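Local structure of repressor protein (Enterobacteria phage N15, 2HIN) at residues 7-12 and 50-55; 11-16 and 26-31. The protein probably binds operator DNA as a homodimer through a helix-turn-helix, acting as the Cro repressor of phage N15. All coordinates share one frame; numbering follows the deposited sequence. Where two conformers were deposited one is given.

Contact 1: 7-12 and 50-55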
loop_
_atom_site.group_PDB
_atom_site.type_symbol
_atom_site.label_atom_id
_atom_site.label_comp_id
_atom_site.label_asym_id
_atom_site.label_seq_id
_atom_site.Cartn_x
_atom_site.Cartn_y
_atom_site.Cartn_z
ATOM N N VAL A 7 -1.918 3.426 -16.027
ATOM C CA VAL A 7 -1.807 4.423 -17.095
ATOM C C VAL A 7 -3.186 4.954 -17.564
ATOM O O VAL A 7 -3.365 6.145 -17.753
ATOM C CB VAL A 7 -0.966 3.901 -18.278
ATOM C CG1 VAL A 7 -0.939 4.907 -19.427
ATOM C CG2 VAL A 7 0.453 3.592 -17.799
ATOM N N ARG A 8 -4.171 4.076 -17.724
ATOM C CA ARG A 8 -5.541 4.490 -18.077
ATOM C C ARG A 8 -6.120 5.446 -17.044
ATOM O O ARG A 8 -6.773 6.426 -17.391
ATOM C CB ARG A 8 -6.425 3.244 -18.166
ATOM C CG ARG A 8 -7.917 3.503 -18.419
ATOM C CD ARG A 8 -8.663 2.175 -18.486
ATOM N NE ARG A 8 -10.118 2.285 -18.653
ATOM C CZ ARG A 8 -11.015 2.451 -17.671
ATOM N NH1 ARG A 8 -10.636 2.558 -16.400
ATOM N NH2 ARG A 8 -12.314 2.523 -17.964
ATOM N N HIS A 9 -5.893 5.161 -15.765
ATOM C CA HIS A 9 -6.449 5.977 -14.693
ATOM C C HIS A 9 -5.945 7.416 -14.756
ATOM O O HIS A 9 -6.716 8.358 -14.593
ATOM C CB HIS A 9 -6.099 5.348 -13.343
ATOM C CG HIS A 9 -6.657 6.096 -12.179
ATOM N ND1 HIS A 9 -7.977 6.010 -11.809
ATOM C CD2 HIS A 9 -6.068 6.934 -11.304
ATOM C CE1 HIS A 9 -8.172 6.758 -10.737
ATOM N NE2 HIS A 9 -7.041 7.365 -10.434
ATOM N N PHE A 10 -4.638 7.578 -14.923
ATOM C CA PHE A 10 -4.030 8.914 -14.877
ATOM C C PHE A 10 -3.961 9.581 -16.253
ATOM O O PHE A 10 -3.826 10.799 -16.333
ATOM C CB PHE A 10 -2.654 8.841 -14.226
ATOM C CG PHE A 10 -2.711 8.634 -12.750
ATOM C CD1 PHE A 10 -3.032 9.685 -11.918
ATOM C CD2 PHE A 10 -2.473 7.407 -12.192
ATOM C CE1 PHE A 10 -3.092 9.518 -10.545
ATOM C CE2 PHE A 10 -2.522 7.251 -10.809
ATOM C CZ PHE A 10 -2.826 8.323 -10.002
ATOM N N GLY A 11 -3.999 8.778 -17.310
ATOM C CA GLY A 11 -4.052 9.264 -18.705
ATOM C C GLY A 11 -2.799 8.945 -19.503
ATOM O O GLY A 11 -2.880 8.604 -20.685
ATOM N N ASP A 12 -1.624 9.102 -18.911
ATOM C CA ASP A 12 -0.356 8.744 -19.570
ATOM C C ASP A 12 0.679 8.395 -18.524
ATOM O O ASP A 12 0.409 8.502 -17.317
ATOM C CB ASP A 12 0.137 9.844 -20.545
ATOM C CG ASP A 12 0.479 11.138 -19.872
ATOM O OD1 ASP A 12 0.800 11.167 -18.667
ATOM O OD2 ASP A 12 0.459 12.165 -20.589
ATOM N N TYR A 50 -8.548 4.109 -3.254
ATOM C CA TYR A 50 -9.089 2.774 -3.475
ATOM C C TYR A 50 -9.724 2.595 -4.839
ATOM O O TYR A 50 -10.359 1.570 -5.095
ATOM C CB TYR A 50 -10.078 2.367 -2.380
ATOM C CG TYR A 50 -9.596 2.620 -0.966
ATOM C CD1 TYR A 50 -8.290 2.356 -0.547
ATOM C CD2 TYR A 50 -10.476 3.126 -0.013
ATOM C CE1 TYR A 50 -7.902 2.570 0.774
ATOM C CE2 TYR A 50 -10.094 3.325 1.296
ATOM C CZ TYR A 50 -8.807 3.053 1.698
ATOM O OH TYR A 50 -8.479 3.187 3.031
ATOM N N LYS A 51 -9.558 3.561 -5.735
ATOM C CA LYS A 51 -10.148 3.430 -7.082
ATOM C C LYS A 51 -9.475 2.362 -7.926
ATOM O O LYS A 51 -10.131 1.749 -8.762
ATOM C CB LYS A 51 -10.149 4.759 -7.837
ATOM C CG LYS A 51 -10.669 4.668 -9.288
ATOM C CD LYS A 51 -12.101 4.139 -9.404
ATOM C CE LYS A 51 -12.573 4.180 -10.859
ATOM N NZ LYS A 51 -13.922 3.609 -11.065
ATOM N N LEU A 52 -8.164 2.192 -7.760
ATOM C CA LEU A 52 -7.431 1.064 -8.343
ATOM C C LEU A 52 -7.154 0.063 -7.226
ATOM O O LEU A 52 -6.789 0.444 -6.112
ATOM C CB LEU A 52 -6.124 1.513 -8.981
ATOM C CG LEU A 52 -6.265 2.513 -10.119
ATOM C CD1 LEU A 52 -4.897 2.837 -10.676
ATOM C CD2 LEU A 52 -7.224 1.989 -11.216
ATOM N N LYS A 53 -7.334 -1.216 -7.508
ATOM C CA LYS A 53 -7.153 -2.234 -6.488
ATOM C C LYS A 53 -5.969 -3.118 -6.792
ATOM O O LYS A 53 -5.814 -3.634 -7.917
ATOM C CB LYS A 53 -8.413 -3.090 -6.338
ATOM C CG LYS A 53 -9.677 -2.298 -5.954
ATOM C CD LYS A 53 -9.683 -1.892 -4.486
ATOM C CE LYS A 53 -11.120 -1.763 -3.976
ATOM N NZ LYS A 53 -11.324 -1.411 -2.531
ATOM N N SER A 54 -5.147 -3.327 -5.777
ATOM C CA SER A 54 -4.062 -4.268 -5.851
ATOM C C SER A 54 -4.592 -5.651 -6.201
ATOM O O SER A 54 -5.757 -5.978 -5.949
ATOM C CB SER A 54 -3.316 -4.329 -4.530
ATOM O OG SER A 54 -4.133 -4.888 -3.502
ATOM N N ASP A 55 -3.721 -6.483 -6.717
ATOM C CA ASP A 55 -4.081 -7.863 -6.972
ATOM C C ASP A 55 -4.494 -8.538 -5.654
ATOM O O ASP A 55 -5.439 -9.326 -5.641
ATOM C CB ASP A 55 -2.903 -8.573 -7.651
ATOM C CG ASP A 55 -2.562 -7.978 -9.047
ATOM O OD1 ASP A 55 -3.411 -7.296 -9.699
ATOM O OD2 ASP A 55 -1.409 -8.185 -9.482
#

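Contact 2: 11-16 and 26-31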
loop_
_atom_site.group_PDB
_atom_site.type_symbol
_atom_site.label_atom_id
_atom_site.label_comp_id
_atom_site.label_asym_id
_atom_site.label_seq_id
_atom_site.Cartn_x
_atom_site.Cartn_y
_atom_site.Cartn_z
ATOM N N GLY A 11 -3.999 8.778 -17.310
ATOM C CA GLY A 11 -4.052 9.264 -18.705
ATOM C C GLY A 11 -2.799 8.945 -19.503
ATOM O O GLY A 11 -2.880 8.604 -20.685
ATOM N N ASP A 12 -1.624 9.102 -18.911
ATOM C CA ASP A 12 -0.356 8.744 -19.570
ATOM C C ASP A 12 0.679 8.395 -18.524
ATOM O O ASP A 12 0.409 8.502 -17.317
ATOM C CB ASP A 12 0.137 9.844 -20.545
ATOM C CG ASP A 12 0.479 11.138 -19.872
ATOM O OD1 ASP A 12 0.800 11.167 -18.667
ATOM O OD2 ASP A 12 0.459 12.165 -20.589
ATOM N N VAL A 13 1.843 7.955 -18.983
ATOM C CA VAL A 13 2.884 7.519 -18.051
ATOM C C VAL A 13 3.364 8.635 -17.155
ATOM O O VAL A 13 3.528 8.417 -15.955
ATOM C CB VAL A 13 4.062 6.823 -18.761
ATOM C CG1 VAL A 13 5.232 6.603 -17.817
ATOM C CG2 VAL A 13 3.581 5.506 -19.343
ATOM N N GLU A 14 3.585 9.818 -17.720
ATOM C CA GLU A 14 4.094 10.931 -16.951
ATOM C C GLU A 14 3.145 11.282 -15.808
ATOM O O GLU A 14 3.572 11.497 -14.675
ATOM C CB GLU A 14 4.311 12.139 -17.860
ATOM C CG GLU A 14 4.983 13.308 -17.170
ATOM C CD GLU A 14 5.036 14.561 -18.029
ATOM O OE1 GLU A 14 4.146 14.740 -18.896
ATOM O OE2 GLU A 14 5.958 15.383 -17.812
ATOM N N LYS A 15 1.854 11.340 -16.111
ATOM C CA LYS A 15 0.848 11.665 -15.099
ATOM C C LYS A 15 0.734 10.534 -14.062
ATOM O O LYS A 15 0.535 10.809 -12.887
ATOM C CB LYS A 15 -0.485 11.943 -15.757
ATOM C CG LYS A 15 -0.497 13.226 -16.567
ATOM C CD LYS A 15 -1.900 13.538 -17.035
ATOM C CE LYS A 15 -2.279 12.841 -18.297
ATOM N NZ LYS A 15 -3.586 13.395 -18.775
ATOM N N ALA A 16 0.871 9.286 -14.498
ATOM C CA ALA A 16 0.861 8.166 -13.561
ATOM C C ALA A 16 2.068 8.228 -12.615
ATOM O O ALA A 16 1.935 7.993 -11.410
ATOM C CB ALA A 16 0.837 6.842 -14.315
ATOM N N ALA A 26 10.394 4.087 -14.236
ATOM C CA ALA A 26 9.896 2.981 -13.436
ATOM C C ALA A 26 8.570 2.472 -13.975
ATOM O O ALA A 26 8.340 1.273 -14.011
ATOM C CB ALA A 26 9.750 3.371 -11.972
ATOM N N VAL A 27 7.670 3.379 -14.339
ATOM C CA VAL A 27 6.373 2.954 -14.879
ATOM C C VAL A 27 6.557 2.161 -16.180
ATOM O O VAL A 27 5.918 1.127 -16.378
ATOM C CB VAL A 27 5.432 4.120 -15.089
ATOM C CG1 VAL A 27 4.070 3.648 -15.659
ATOM C CG2 VAL A 27 5.185 4.874 -13.748
ATOM N N TYR A 28 7.462 2.619 -17.056
ATOM C CA TYR A 28 7.752 1.843 -18.270
ATOM C C TYR A 28 8.320 0.469 -17.919
ATOM O O TYR A 28 8.001 -0.489 -18.598
ATOM C CB TYR A 28 8.698 2.585 -19.239
ATOM C CG TYR A 28 7.958 3.633 -20.030
ATOM C CD1 TYR A 28 7.065 3.260 -21.033
ATOM C CD2 TYR A 28 8.153 4.994 -19.805
ATOM C CE1 TYR A 28 6.382 4.213 -21.777
ATOM C CE2 TYR A 28 7.470 5.958 -20.529
ATOM C CZ TYR A 28 6.576 5.554 -21.522
ATOM O OH TYR A 28 5.892 6.495 -22.271
ATOM N N GLN A 29 9.142 0.364 -16.877
ATOM C CA GLN A 29 9.639 -0.955 -16.508
ATOM C C GLN A 29 8.546 -1.856 -15.932
ATOM O O GLN A 29 8.601 -3.071 -16.099
ATOM C CB GLN A 29 10.856 -0.852 -15.606
ATOM C CG GLN A 29 12.024 -0.256 -16.375
ATOM C CD GLN A 29 13.323 -0.277 -15.644
ATOM O OE1 GLN A 29 13.601 0.601 -14.831
ATOM N NE2 GLN A 29 14.167 -1.242 -15.956
ATOM N N TRP A 30 7.540 -1.286 -15.274
ATOM C CA TRP A 30 6.373 -2.086 -14.860
ATOM C C TRP A 30 5.603 -2.594 -16.080
ATOM O O TRP A 30 5.206 -3.745 -16.132
ATOM C CB TRP A 30 5.434 -1.298 -13.939
ATOM C CG TRP A 30 6.073 -0.791 -12.680
ATOM C CD1 TRP A 30 7.237 -1.202 -12.113
ATOM C CD2 TRP A 30 5.569 0.260 -11.858
ATOM N NE1 TRP A 30 7.468 -0.482 -10.976
ATOM C CE2 TRP A 30 6.455 0.423 -10.793
ATOM C CE3 TRP A 30 4.434 1.072 -11.920
ATOM C CZ2 TRP A 30 6.251 1.382 -9.793
ATOM C CZ3 TRP A 30 4.237 2.024 -10.918
ATOM C CH2 TRP A 30 5.146 2.159 -9.889
ATOM N N LEU A 31 5.407 -1.716 -17.058
ATOM C CA LEU A 31 4.732 -2.115 -18.306
ATOM C C LEU A 31 5.492 -3.250 -18.961
ATOM O O LEU A 31 4.909 -4.264 -19.355
ATOM C CB LEU A 31 4.620 -0.908 -19.259
ATOM C CG LEU A 31 3.567 0.134 -18.843
ATOM C CD1 LEU A 31 3.796 1.471 -19.553
ATOM C CD2 LEU A 31 2.151 -0.372 -19.144
#

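Contact 1: 7-12 and 50-55
With CG swung anti to its backbone N (chi1 -179°), the His9 ring reaches from the last turn of helix 3-10 toward Leu52, whose CG, beside its own backbone N (chi1 -61°) and anti to the carbonyl carbon, is turned to the ring, with CD1 and CD2 both close to His9 CB. The pair joins the first helix of an all-helical Cro domain to the linker between helix 38-47 and helix 55-60. Leu52 covers one face of the imidazole, its CG 4.1 Å above the ring plane and displaced toward the rim; at the root of the ring, Leu52 CD1 rests 3.9 Å from His9 CB. Lys51 comes up obliquely at the far end of the ring, where its aliphatic stem does the touching, while in the conformer given the chain bends at chi2 and leads NZ away from the ring. Within helix 3-10, His9 CD2 sits over the centre of the Phe10 ring, 3.5 Å above its plane. Leu52 is buried and also packs on Ile44 of helix 38-47, whereas Lys51 is exposed. Just before Lys51, Tyr50 stacks on Tyr50 of the second subunit, so the linker serves both the domain interior and the dimer interface. The nearest approach between the segments is His9 CE1 to Lys51 CG, 3.6 Å.

Contact 2: 11-16 and 26-31
Val13, in the first turn of helix 13-20, carries this contact, fitting between Val27, Tyr28 and Leu31 of helix 24-33. Its CB lies 3.9 Å from both CE2 and CZ of the Tyr28 ring. From there CG1, anti to the backbone N (chi1 170°), runs in between two partners: Val27 CB at 3.7 Å and Tyr28 CE2 at 3.6 Å. The other methyl, CG2, stands over the face of the Tyr28 ring in a CH-pi contact, 4.1 Å from the centroid and 25° off the normal, displaced toward the rim near CZ. On another flank CG2 meets Leu31 CD1 at 4.0 Å. The phenol thus lies as an exposed lid along a buried valine, while Val27 continues inward to Ala17 and Leu31 reaches Pro3 and Glu4 of helix 3-10. Asp12 caps the turn that carries Val13: its OD1 accepts Lys15 N, 2.8 Å away and nearly straight at 166°. Before it, Gly11, just past helix 3-10, breaks from helical angles with positive phi. Such apolar packing between two successive helices joined by a short turn is typical of the helix-turn-helix, here helices 13-20 and 24-33, the latter in the position of the recognition helix that in such proteins enters the DNA major groove.

From the N terminus, helix 3-10 runs into the turn at Gly11 and Asp12, which both contacts share. Contact 2 closes the short loop first: helix 13-20 is followed by a turn, and helix 24-33 comes back against its start. Contact 1 closes a much longer one, returning the linker after helix 38-47 to helix 3-10, so the helix-turn-helix lies within its span. The centres are 11 Å apart, yet the two meet directly: Val7 CG2 lies 4.0 Å from Val13 CG2, and the Phe10 side chain packs on Ala16. Helix 3-10 therefore touches the helix-turn-helix on one flank and, on another, the linker that takes part in the dimer interface.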